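Local coordinates for rhusiopathiae surface protein B (Erysipelothrix rhusiopathiae, PDB 3V10), which is a cell-wall-anchored surface adhesin of the bacterium that probably binds collagen through the collagen-binding region that this chain comprises, at residues P27-D36 and N110-Y121; D52-L63 and K131-L141. One frame throughout, in Å; residues are numbered along the deposited sequence.

Contact 1 of 2, residues P27-D36 and N110-Y121; sequences PIEFNLAFSD and NVTGTINLKSVY
Ile28 O takes two donors from Ser119: the hydroxyl OG at 2.8 Å and, weakly, the backbone N; Ile28 N in turn donates to Ser119 O at 2.9 Å. Serine suits this place because its short side chain, with chi1 at 69° between backbone N and carbonyl carbon, folds OG back onto the neighbouring strand. Ser119 OG also lies in plane at the edge of the Phe30 ring, 3.5 Å from Phe30 CE2. Beyond it Phe30, Leu32 and Phe34 each donate and accept, with Leu117, Ile115 and Gly113 respectively. These are antiparallel strands of an Ig-like (DEv-IgG) domain. Strand 28-35 turns its other edge to strand 10-16, which bonds to Glu29, Asn31 and Ala33. On the buried face Gly113 has no side chain, leaving room for the Phe34 ring to lie over its CA, a CH-pi contact 4.3 Å from the centroid. The opposite face is largely polar. Glu29 and Lys118 run side by side, yet the buried Lys118 NZ is satisfied by the carbonyls of Asn307 and Phe309, and Asn116 ND2 by Asp311. Where the strands end, Asp36 N donates weakly to Val111 O, and Asp36 OD2 accepts Val111 N at 2.5 Å, a doubtfully short length.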
loop_
_atom_site.group_PDB
_atom_site.type_symbol
_atom_site.label_atom_id
_atom_site.label_comp_id
_atom_site.label_asym_id
_atom_site.label_seq_id
_atom_site.Cartn_x
_atom_site.Cartn_y
_atom_site.Cartn_z
ATOM N N PRO A 27 2.779 -1.630 -2.963
ATOM C CA PRO A 27 2.486 -1.027 -4.266
ATOM C C PRO A 27 3.448 -1.512 -5.343
ATOM O O PRO A 27 4.546 -1.985 -5.040
ATOM C CB PRO A 27 2.682 0.472 -4.019
ATOM C CG PRO A 27 2.661 0.623 -2.513
ATOM C CD PRO A 27 3.328 -0.632 -2.031
ATOM N N ILE A 28 3.020 -1.408 -6.598
ATOM C CA ILE A 28 3.876 -1.738 -7.730
ATOM C C ILE A 28 4.230 -0.341 -8.228
ATOM O O ILE A 28 3.352 0.414 -8.638
ATOM C CB ILE A 28 3.131 -2.537 -8.820
ATOM C CG1 ILE A 28 2.796 -3.932 -8.283
ATOM C CG2 ILE A 28 3.997 -2.669 -10.058
ATOM C CD1 ILE A 28 2.114 -4.857 -9.271
ATOM N N GLU A 29 5.512 0.004 -8.157
ATOM C CA GLU A 29 5.979 1.333 -8.532
ATOM C C GLU A 29 6.456 1.522 -9.959
ATOM O O GLU A 29 7.147 0.673 -10.528
ATOM C CB GLU A 29 7.112 1.763 -7.602
ATOM C CG GLU A 29 6.775 1.744 -6.136
ATOM C CD GLU A 29 8.021 1.786 -5.281
ATOM O OE1 GLU A 29 8.884 2.655 -5.536
ATOM O OE2 GLU A 29 8.141 0.951 -4.361
ATOM N N PHE A 30 6.091 2.668 -10.520
ATOM C CA PHE A 30 6.486 3.026 -11.869
ATOM C C PHE A 30 7.217 4.354 -11.792
ATOM O O PHE A 30 6.724 5.308 -11.193
ATOM C CB PHE A 30 5.256 3.161 -12.770
ATOM C CG PHE A 30 4.595 1.856 -13.081
ATOM C CD1 PHE A 30 5.020 1.088 -14.159
ATOM C CD2 PHE A 30 3.570 1.373 -12.276
ATOM C CE1 PHE A 30 4.435 -0.143 -14.433
ATOM C CE2 PHE A 30 2.977 0.139 -12.538
ATOM C CZ PHE A 30 3.411 -0.621 -13.620
ATOM N N ASN A 31 8.411 4.400 -12.367
ATOM C CA ASN A 31 9.197 5.623 -12.383
ATOM C C ASN A 31 9.318 6.075 -13.829
ATOM O O ASN A 31 9.670 5.288 -14.707
ATOM C CB ASN A 31 10.587 5.381 -11.801
ATOM C CG ASN A 31 11.499 6.570 -11.983
ATOM O OD1 ASN A 31 11.357 7.589 -11.306
ATOM N ND2 ASN A 31 12.436 6.455 -12.917
ATOM N N LEU A 32 9.030 7.347 -14.072
ATOM C CA LEU A 32 9.080 7.896 -15.417
ATOM C C LEU A 32 9.713 9.282 -15.433
ATOM O O LEU A 32 9.461 10.109 -14.556
ATOM C CB LEU A 32 7.653 7.959 -15.981
ATOM C CG LEU A 32 7.420 8.460 -17.404
ATOM C CD1 LEU A 32 7.951 7.441 -18.407
ATOM C CD2 LEU A 32 5.925 8.688 -17.614
ATOM N N ALA A 33 10.547 9.532 -16.434
ATOM C CA ALA A 33 11.201 10.820 -16.577
ATOM C C ALA A 33 10.957 11.323 -17.990
ATOM O O ALA A 33 10.883 10.533 -18.928
ATOM C CB ALA A 33 12.701 10.682 -16.319
ATOM N N PHE A 34 10.819 12.633 -18.138
ATOM C CA PHE A 34 10.611 13.221 -19.453
ATOM C C PHE A 34 11.254 14.597 -19.554
ATOM O O PHE A 34 11.706 15.164 -18.555
ATOM C CB PHE A 34 9.108 13.289 -19.779
ATOM C CG PHE A 34 8.317 14.169 -18.856
ATOM C CD1 PHE A 34 8.122 15.513 -19.155
ATOM C CD2 PHE A 34 7.765 13.653 -17.686
ATOM C CE1 PHE A 34 7.388 16.329 -18.303
ATOM C CE2 PHE A 34 7.031 14.461 -16.827
ATOM C CZ PHE A 34 6.841 15.804 -17.139
ATOM N N SER A 35 11.326 15.123 -20.771
ATOM C CA SER A 35 11.909 16.437 -20.979
ATOM C C SER A 35 11.382 17.008 -22.281
ATOM O O SER A 35 10.615 16.353 -22.989
ATOM C CB SER A 35 13.436 16.345 -21.032
ATOM O OG SER A 35 13.852 15.552 -22.130
ATOM N N ASP A 36 11.793 18.231 -22.593
ATOM C CA ASP A 36 11.358 18.892 -23.812
ATOM C C ASP A 36 12.186 18.531 -25.044
ATOM O O ASP A 36 12.207 19.282 -26.019
ATOM C CB ASP A 36 11.358 20.411 -23.619
ATOM C CG ASP A 36 12.651 20.923 -23.015
ATOM O OD1 ASP A 36 13.687 20.239 -23.138
ATOM O OD2 ASP A 36 12.627 22.019 -22.425
ATOM N N ASN A 110 13.869 25.405 -20.417
ATOM C CA ASN A 110 14.077 23.966 -20.562
ATOM C C ASN A 110 13.265 23.219 -19.520
ATOM O O ASN A 110 13.454 23.404 -18.326
ATOM C CB ASN A 110 15.559 23.612 -20.416
ATOM C CG ASN A 110 16.419 24.251 -21.489
ATOM O OD1 ASN A 110 16.763 25.427 -21.406
ATOM N ND2 ASN A 110 16.759 23.479 -22.511
ATOM N N VAL A 111 12.366 22.360 -19.977
ATOM C CA VAL A 111 11.504 21.616 -19.075
ATOM C C VAL A 111 11.854 20.132 -18.951
ATOM O O VAL A 111 12.026 19.433 -19.949
ATOM C CB VAL A 111 10.033 21.750 -19.528
ATOM C CG1 VAL A 111 9.113 21.023 -18.567
ATOM C CG2 VAL A 111 9.661 23.224 -19.627
ATOM N N THR A 112 11.972 19.668 -17.714
ATOM C CA THR A 112 12.254 18.268 -17.430
ATOM C C THR A 112 11.341 17.901 -16.271
ATOM O O THR A 112 10.804 18.781 -15.597
ATOM C CB THR A 112 13.707 18.040 -16.978
ATOM O OG1 THR A 112 13.960 18.798 -15.788
ATOM C CG2 THR A 112 14.686 18.463 -18.072
ATOM N N GLY A 113 11.153 16.610 -16.040
ATOM C CA GLY A 113 10.305 16.194 -14.937
ATOM C C GLY A 113 10.346 14.702 -14.689
ATOM O O GLY A 113 10.816 13.926 -15.521
ATOM N N THR A 114 9.841 14.315 -13.524
ATOM C CA THR A 114 9.826 12.927 -13.110
ATOM C C THR A 114 8.481 12.604 -12.469
ATOM O O THR A 114 7.861 13.453 -11.831
ATOM C CB THR A 114 10.942 12.664 -12.077
ATOM O OG1 THR A 114 12.147 13.326 -12.493
ATOM C CG2 THR A 114 11.220 11.174 -11.960
ATOM N N ILE A 115 8.030 11.374 -12.656
ATOM C CA ILE A 115 6.774 10.934 -12.073
ATOM C C ILE A 115 7.009 9.583 -11.432
ATOM O O ILE A 115 7.538 8.674 -12.069
ATOM C CB ILE A 115 5.668 10.770 -13.133
ATOM C CG1 ILE A 115 5.340 12.123 -13.766
ATOM C CG2 ILE A 115 4.427 10.145 -12.489
ATOM C CD1 ILE A 115 4.296 12.044 -14.862
ATOM N N ASN A 116 6.639 9.460 -10.164
ATOM C CA ASN A 116 6.783 8.204 -9.447
ATOM C C ASN A 116 5.366 7.769 -9.108
ATOM O O ASN A 116 4.774 8.228 -8.133
ATOM C CB ASN A 116 7.630 8.410 -8.194
ATOM C CG ASN A 116 9.074 8.734 -8.526
ATOM O OD1 ASN A 116 9.878 7.839 -8.791
ATOM N ND2 ASN A 116 9.406 10.021 -8.539
ATOM N N LEU A 117 4.826 6.898 -9.952
ATOM C CA LEU A 117 3.459 6.410 -9.816
ATOM C C LEU A 117 3.349 5.143 -8.984
ATOM O O LEU A 117 4.128 4.212 -9.147
ATOM C CB LEU A 117 2.877 6.158 -11.214
ATOM C CG LEU A 117 1.497 5.515 -11.355
ATOM C CD1 LEU A 117 0.417 6.445 -10.824
ATOM C CD2 LEU A 117 1.245 5.215 -12.829
ATOM N N LYS A 118 2.368 5.119 -8.087
ATOM C CA LYS A 118 2.137 3.962 -7.237
ATOM C C LYS A 118 0.871 3.273 -7.715
ATOM O O LYS A 118 -0.116 3.940 -8.027
ATOM C CB LYS A 118 1.975 4.406 -5.780
ATOM C CG LYS A 118 3.161 5.201 -5.260
ATOM C CD LYS A 118 4.453 4.421 -5.457
ATOM C CE LYS A 118 5.671 5.217 -5.026
ATOM N NZ LYS A 118 5.694 5.434 -3.552
ATOM N N SER A 119 0.892 1.946 -7.774
ATOM C CA SER A 119 -0.281 1.210 -8.227
ATOM C C SER A 119 -0.583 0.003 -7.353
ATOM O O SER A 119 0.275 -0.479 -6.615
ATOM C CB SER A 119 -0.096 0.751 -9.679
ATOM O OG SER A 119 0.897 -0.256 -9.773
ATOM N N VAL A 120 -1.820 -0.466 -7.437
ATOM C CA VAL A 120 -2.264 -1.630 -6.687
ATOM C C VAL A 120 -2.942 -2.553 -7.688
ATOM O O VAL A 120 -3.504 -2.087 -8.685
ATOM C CB VAL A 120 -3.274 -1.230 -5.574
ATOM C CG1 VAL A 120 -4.429 -0.430 -6.172
ATOM C CG2 VAL A 120 -3.803 -2.466 -4.878
ATOM N N TYR A 121 -2.876 -3.859 -7.459
ATOM C CA TYR A 121 -3.522 -4.775 -8.386
ATOM C C TYR A 121 -4.590 -5.637 -7.744
ATOM O O TYR A 121 -4.513 -5.980 -6.564
ATOM C CB TYR A 121 -2.500 -5.684 -9.090
ATOM C CG TYR A 121 -1.840 -6.734 -8.223
ATOM C CD1 TYR A 121 -0.619 -6.485 -7.602
ATOM C CD2 TYR A 121 -2.421 -7.992 -8.053
ATOM C CE1 TYR A 121 0.018 -7.460 -6.839
ATOM C CE2 TYR A 121 -1.795 -8.979 -7.288
ATOM C CZ TYR A 121 -0.572 -8.704 -6.690
ATOM O OH TYR A 121 0.087 -9.678 -5.975
#

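Contact 2 of 2, residues D52-L63 and K131-L141; sequences DLTLPSNDEVSL and KIAELPTNLGL
Leu135 pushes its side chain into segment 52-63. CD1 meets Leu63 CD1 at 3.7 Å and Val61 CG1 at 3.8 Å, while CD2 sits against the Ser57 backbone and Asn58 ND2; a branched leucine thus reaches both sides of the bend. Pro56 lies beside it, its ring crossing Thr137 at about a right angle, with CB 3.8 Å from Thr137 CB. Leu139 and Leu55 run side by side, and Leu141 CD1 packs on Leu53 CD2. One backbone bond is direct: Thr54 N gives its hydrogen to Leu139 O at 2.8 Å, from above the carbonyl plane. A water supports it, donating to Asp52 O and Leu139 O and accepting from Thr54 OG1. The chain after strand 131-134 lies along the end of strand 50-54, the connection and the start of strand 61-65 of the Ig-like domain, over leucines that also touch strand 28-35. Local turns position this shell. Asn58 OD1 accepts Glu60 N, an Asx turn, and, from the opposite face of its amide plane, Val61 N, extending it to an Asx motif. Thr137 OG1, anti to its backbone N (chi1 -172°), accepts Leu139 N, an ST turn, and Asn138 OD1 accepts Gly140 N, an Asx turn. In the type I' turn from Asn138 to Leu141, Leu139 and Gly140 both have positive phi, unusual for leucine; at Gly140 a CB would jam against the preceding carbonyl oxygen. Other waters link Thr54 O to Thr137 OG1 and Asn58 ND2 to Glu134 O. Lys131 NZ reaches Glu60 OE1 from above the carboxylate plane, forming a 2.8 Å salt bridge; Gln153 NE2 donates to the same oxygen.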
loop_
_atom_site.group_PDB
_atom_site.type_symbol
_atom_site.label_atom_id
_atom_site.label_comp_id
_atom_site.label_asym_id
_atom_site.label_seq_id
_atom_site.Cartn_x
_atom_site.Cartn_y
_atom_site.Cartn_z
ATOM N N ASP A 52 -0.773 10.517 -21.576
ATOM C CA ASP A 52 -1.509 9.560 -20.777
ATOM C C ASP A 52 -0.755 8.289 -20.481
ATOM O O ASP A 52 -0.075 7.734 -21.347
ATOM C CB ASP A 52 -2.820 9.220 -21.485
ATOM C CG ASP A 52 -3.739 10.412 -21.596
ATOM O OD1 ASP A 52 -4.184 10.910 -20.540
ATOM O OD2 ASP A 52 -4.011 10.858 -22.732
ATOM N N LEU A 53 -0.903 7.817 -19.249
ATOM C CA LEU A 53 -0.266 6.584 -18.817
ATOM C C LEU A 53 -1.373 5.542 -18.670
ATOM O O LEU A 53 -2.467 5.856 -18.201
ATOM C CB LEU A 53 0.440 6.798 -17.473
ATOM C CG LEU A 53 1.459 7.942 -17.451
ATOM C CD1 LEU A 53 2.066 8.078 -16.058
ATOM C CD2 LEU A 53 2.542 7.676 -18.478
ATOM N N THR A 54 -1.091 4.313 -19.085
ATOM C CA THR A 54 -2.074 3.243 -18.990
ATOM C C THR A 54 -1.487 2.026 -18.298
ATOM O O THR A 54 -0.658 1.323 -18.866
ATOM C CB THR A 54 -2.569 2.813 -20.380
ATOM O OG1 THR A 54 -3.051 3.959 -21.092
ATOM C CG2 THR A 54 -3.694 1.794 -20.254
ATOM N N LEU A 55 -1.921 1.785 -17.067
ATOM C CA LEU A 55 -1.449 0.641 -16.307
ATOM C C LEU A 55 -1.946 -0.624 -17.009
ATOM O O LEU A 55 -3.050 -0.656 -17.548
ATOM C CB LEU A 55 -1.961 0.726 -14.867
ATOM C CG LEU A 55 -1.316 1.853 -14.050
ATOM C CD1 LEU A 55 -2.132 2.135 -12.799
ATOM C CD2 LEU A 55 0.129 1.481 -13.695
ATOM N N PRO A 56 -1.130 -1.687 -17.006
ATOM C CA PRO A 56 -1.482 -2.952 -17.657
ATOM C C PRO A 56 -2.574 -3.758 -16.969
ATOM O O PRO A 56 -2.894 -3.535 -15.804
ATOM C CB PRO A 56 -0.151 -3.698 -17.680
ATOM C CG PRO A 56 0.435 -3.294 -16.350
ATOM C CD PRO A 56 0.141 -1.805 -16.268
ATOM N N SER A 57 -3.142 -4.706 -17.703
ATOM C CA SER A 57 -4.179 -5.556 -17.146
ATOM C C SER A 57 -4.534 -6.650 -18.134
ATOM O O SER A 57 -4.229 -6.545 -19.315
ATOM C CB SER A 57 -5.439 -4.735 -16.870
ATOM O OG SER A 57 -6.001 -4.280 -18.090
ATOM N N ASN A 58 -5.152 -7.714 -17.637
ATOM C CA ASN A 58 -5.636 -8.770 -18.515
ATOM C C ASN A 58 -7.029 -9.086 -17.995
ATOM O O ASN A 58 -7.621 -8.252 -17.317
ATOM C CB ASN A 58 -4.716 -10.012 -18.550
ATOM C CG ASN A 58 -4.511 -10.661 -17.201
ATOM O OD1 ASN A 58 -5.397 -10.672 -16.354
ATOM N ND2 ASN A 58 -3.330 -11.248 -17.013
ATOM N N ASP A 59 -7.568 -10.259 -18.294
ATOM C CA ASP A 59 -8.920 -10.568 -17.834
ATOM C C ASP A 59 -9.087 -10.863 -16.346
ATOM O O ASP A 59 -10.207 -10.821 -15.833
ATOM C CB ASP A 59 -9.498 -11.724 -18.659
ATOM C CG ASP A 59 -10.091 -11.256 -19.976
ATOM O OD1 ASP A 59 -9.409 -10.500 -20.700
ATOM O OD2 ASP A 59 -11.239 -11.644 -20.291
ATOM N N GLU A 60 -7.993 -11.148 -15.651
ATOM C CA GLU A 60 -8.071 -11.457 -14.222
ATOM C C GLU A 60 -7.286 -10.500 -13.324
ATOM O O GLU A 60 -7.615 -10.333 -12.149
ATOM C CB GLU A 60 -7.582 -12.888 -13.970
ATOM C CG GLU A 60 -8.312 -13.942 -14.788
ATOM C CD GLU A 60 -7.851 -15.353 -14.476
ATOM O OE1 GLU A 60 -6.635 -15.559 -14.264
ATOM O OE2 GLU A 60 -8.708 -16.259 -14.455
ATOM N N VAL A 61 -6.252 -9.873 -13.873
ATOM C CA VAL A 61 -5.419 -8.955 -13.100
ATOM C C VAL A 61 -5.354 -7.563 -13.726
ATOM O O VAL A 61 -5.022 -7.413 -14.901
ATOM C CB VAL A 61 -3.976 -9.506 -12.969
ATOM C CG1 VAL A 61 -3.123 -8.570 -12.109
ATOM C CG2 VAL A 61 -4.008 -10.891 -12.371
ATOM N N SER A 62 -5.679 -6.545 -12.935
ATOM C CA SER A 62 -5.640 -5.167 -13.405
ATOM C C SER A 62 -4.905 -4.292 -12.403
ATOM O O SER A 62 -5.117 -4.403 -11.197
ATOM C CB SER A 62 -7.062 -4.618 -13.611
ATOM O OG SER A 62 -7.696 -5.221 -14.729
ATOM N N LEU A 63 -4.017 -3.442 -12.907
ATOM C CA LEU A 63 -3.288 -2.520 -12.047
ATOM C C LEU A 63 -4.026 -1.201 -12.120
ATOM O O LEU A 63 -4.513 -0.822 -13.184
ATOM C CB LEU A 63 -1.847 -2.334 -12.528
ATOM C CG LEU A 63 -0.838 -3.346 -11.982
ATOM C CD1 LEU A 63 -1.185 -4.735 -12.485
ATOM C CD2 LEU A 63 0.566 -2.951 -12.424
ATOM N N LYS A 131 -1.082 -19.845 -10.322
ATOM C CA LYS A 131 -0.994 -19.262 -11.656
ATOM C C LYS A 131 -0.070 -18.046 -11.687
ATOM O O LYS A 131 0.200 -17.438 -10.653
ATOM C CB LYS A 131 -2.407 -18.866 -12.093
ATOM C CG LYS A 131 -2.594 -18.533 -13.558
ATOM C CD LYS A 131 -4.080 -18.298 -13.819
ATOM C CE LYS A 131 -4.380 -18.007 -15.277
ATOM N NZ LYS A 131 -5.851 -17.914 -15.498
ATOM N N ILE A 132 0.421 -17.713 -12.878
ATOM C CA ILE A 132 1.300 -16.561 -13.057
ATOM C C ILE A 132 0.726 -15.644 -14.128
ATOM O O ILE A 132 0.386 -16.091 -15.221
ATOM C CB ILE A 132 2.714 -16.981 -13.507
ATOM C CG1 ILE A 132 3.357 -17.867 -12.443
ATOM C CG2 ILE A 132 3.578 -15.738 -13.752
ATOM C CD1 ILE A 132 4.728 -18.389 -12.840
ATOM N N ALA A 133 0.612 -14.361 -13.805
ATOM C CA ALA A 133 0.098 -13.394 -14.760
ATOM C C ALA A 133 1.259 -12.570 -15.289
ATOM O O ALA A 133 2.040 -12.017 -14.518
ATOM C CB ALA A 133 -0.931 -12.488 -14.091
ATOM N N GLU A 134 1.378 -12.510 -16.615
ATOM C CA GLU A 134 2.435 -11.744 -17.250
ATOM C C GLU A 134 1.842 -10.468 -17.831
ATOM O O GLU A 134 1.073 -10.517 -18.785
ATOM C CB GLU A 134 3.084 -12.555 -18.365
ATOM C CG GLU A 134 3.767 -13.823 -17.885
ATOM C CD GLU A 134 4.520 -14.519 -19.001
ATOM O OE1 GLU A 134 3.880 -14.855 -20.018
ATOM O OE2 GLU A 134 5.746 -14.719 -18.856
ATOM N N LEU A 135 2.215 -9.334 -17.254
ATOM C CA LEU A 135 1.710 -8.045 -17.708
ATOM C C LEU A 135 2.814 -7.103 -18.162
ATOM O O LEU A 135 3.064 -6.075 -17.533
ATOM C CB LEU A 135 0.899 -7.386 -16.592
ATOM C CG LEU A 135 -0.392 -8.102 -16.182
ATOM C CD1 LEU A 135 -1.014 -7.380 -14.999
ATOM C CD2 LEU A 135 -1.359 -8.145 -17.356
ATOM N N PRO A 136 3.493 -7.441 -19.269
ATOM C CA PRO A 136 4.567 -6.580 -19.770
ATOM C C PRO A 136 3.958 -5.237 -20.143
ATOM O O PRO A 136 2.834 -5.186 -20.641
ATOM C CB PRO A 136 5.108 -7.363 -20.965
ATOM C CG PRO A 136 3.924 -8.124 -21.441
ATOM C CD PRO A 136 3.251 -8.578 -20.176
ATOM N N THR A 137 4.682 -4.150 -19.908
ATOM C CA THR A 137 4.114 -2.842 -20.191
ATOM C C THR A 137 5.120 -1.708 -20.396
ATOM O O THR A 137 6.255 -1.756 -19.916
ATOM C CB THR A 137 3.163 -2.438 -19.025
ATOM O OG1 THR A 137 2.437 -1.250 -19.361
ATOM C CG2 THR A 137 3.973 -2.174 -17.756
ATOM N N ASN A 138 4.681 -0.696 -21.134
ATOM C CA ASN A 138 5.462 0.510 -21.365
ATOM C C ASN A 138 4.506 1.649 -21.011
ATOM O O ASN A 138 4.661 2.779 -21.469
ATOM C CB ASN A 138 5.929 0.627 -22.829
ATOM C CG ASN A 138 4.794 0.499 -23.829
ATOM O OD1 ASN A 138 3.621 0.625 -23.484
ATOM N ND2 ASN A 138 5.147 0.253 -25.090
ATOM N N LEU A 139 3.522 1.326 -20.169
ATOM C CA LEU A 139 2.496 2.277 -19.729
ATOM C C LEU A 139 1.772 2.945 -20.892
ATOM O O LEU A 139 1.189 4.020 -20.735
ATOM C CB LEU A 139 3.100 3.351 -18.822
ATOM C CG LEU A 139 3.528 2.894 -17.425
ATOM C CD1 LEU A 139 4.065 4.075 -16.636
ATOM C CD2 LEU A 139 2.332 2.267 -16.709
ATOM N N GLY A 140 1.810 2.308 -22.057
ATOM C CA GLY A 140 1.146 2.865 -23.220
ATOM C C GLY A 140 1.976 3.878 -23.986
ATOM O O GLY A 140 1.544 4.387 -25.018
ATOM N N LEU A 141 3.173 4.175 -23.493
ATOM C CA LEU A 141 4.054 5.132 -24.158
ATOM C C LEU A 141 4.818 4.382 -25.252
ATOM O O LEU A 141 5.821 3.710 -24.993
ATOM C CB LEU A 141 5.004 5.751 -23.130
ATOM C CG LEU A 141 4.286 6.331 -21.899
ATOM C CD1 LEU A 141 5.303 6.770 -20.850
ATOM C CD2 LEU A 141 3.409 7.503 -22.315
HETATM O O HOH W 1 -1.087 5.612 -22.501
HETATM O O HOH W 2 -0.125 -0.918 -20.195
HETATM O O HOH W 3 -1.774 -11.734 -19.645
#

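Of the four segments, 27-36 comes first along the chain, followed by 52-63; the chain then returns through strand 112-123 to close contact 1, and residues 131-141 close contact 2 afterwards. The two loops therefore cross along the chain, since 52-63 lies within the first and 131-141 beyond it. Contact 1 joins two neighbouring strands of the main sheet of the Ig-like domain, whereas contact 2 ties strands 50-54 and 61-65 to the chain leaving strand 131-134, which belongs to a separate three-stranded sheet. Their centres are about 16 Å apart, but they share a hydrophobic layer: Phe30 CE2 lies 3.4 Å from Leu55 CD2, and Leu32 packs against both Leu53 and Leu141. Strand 61-65 also pairs directly with 112-123.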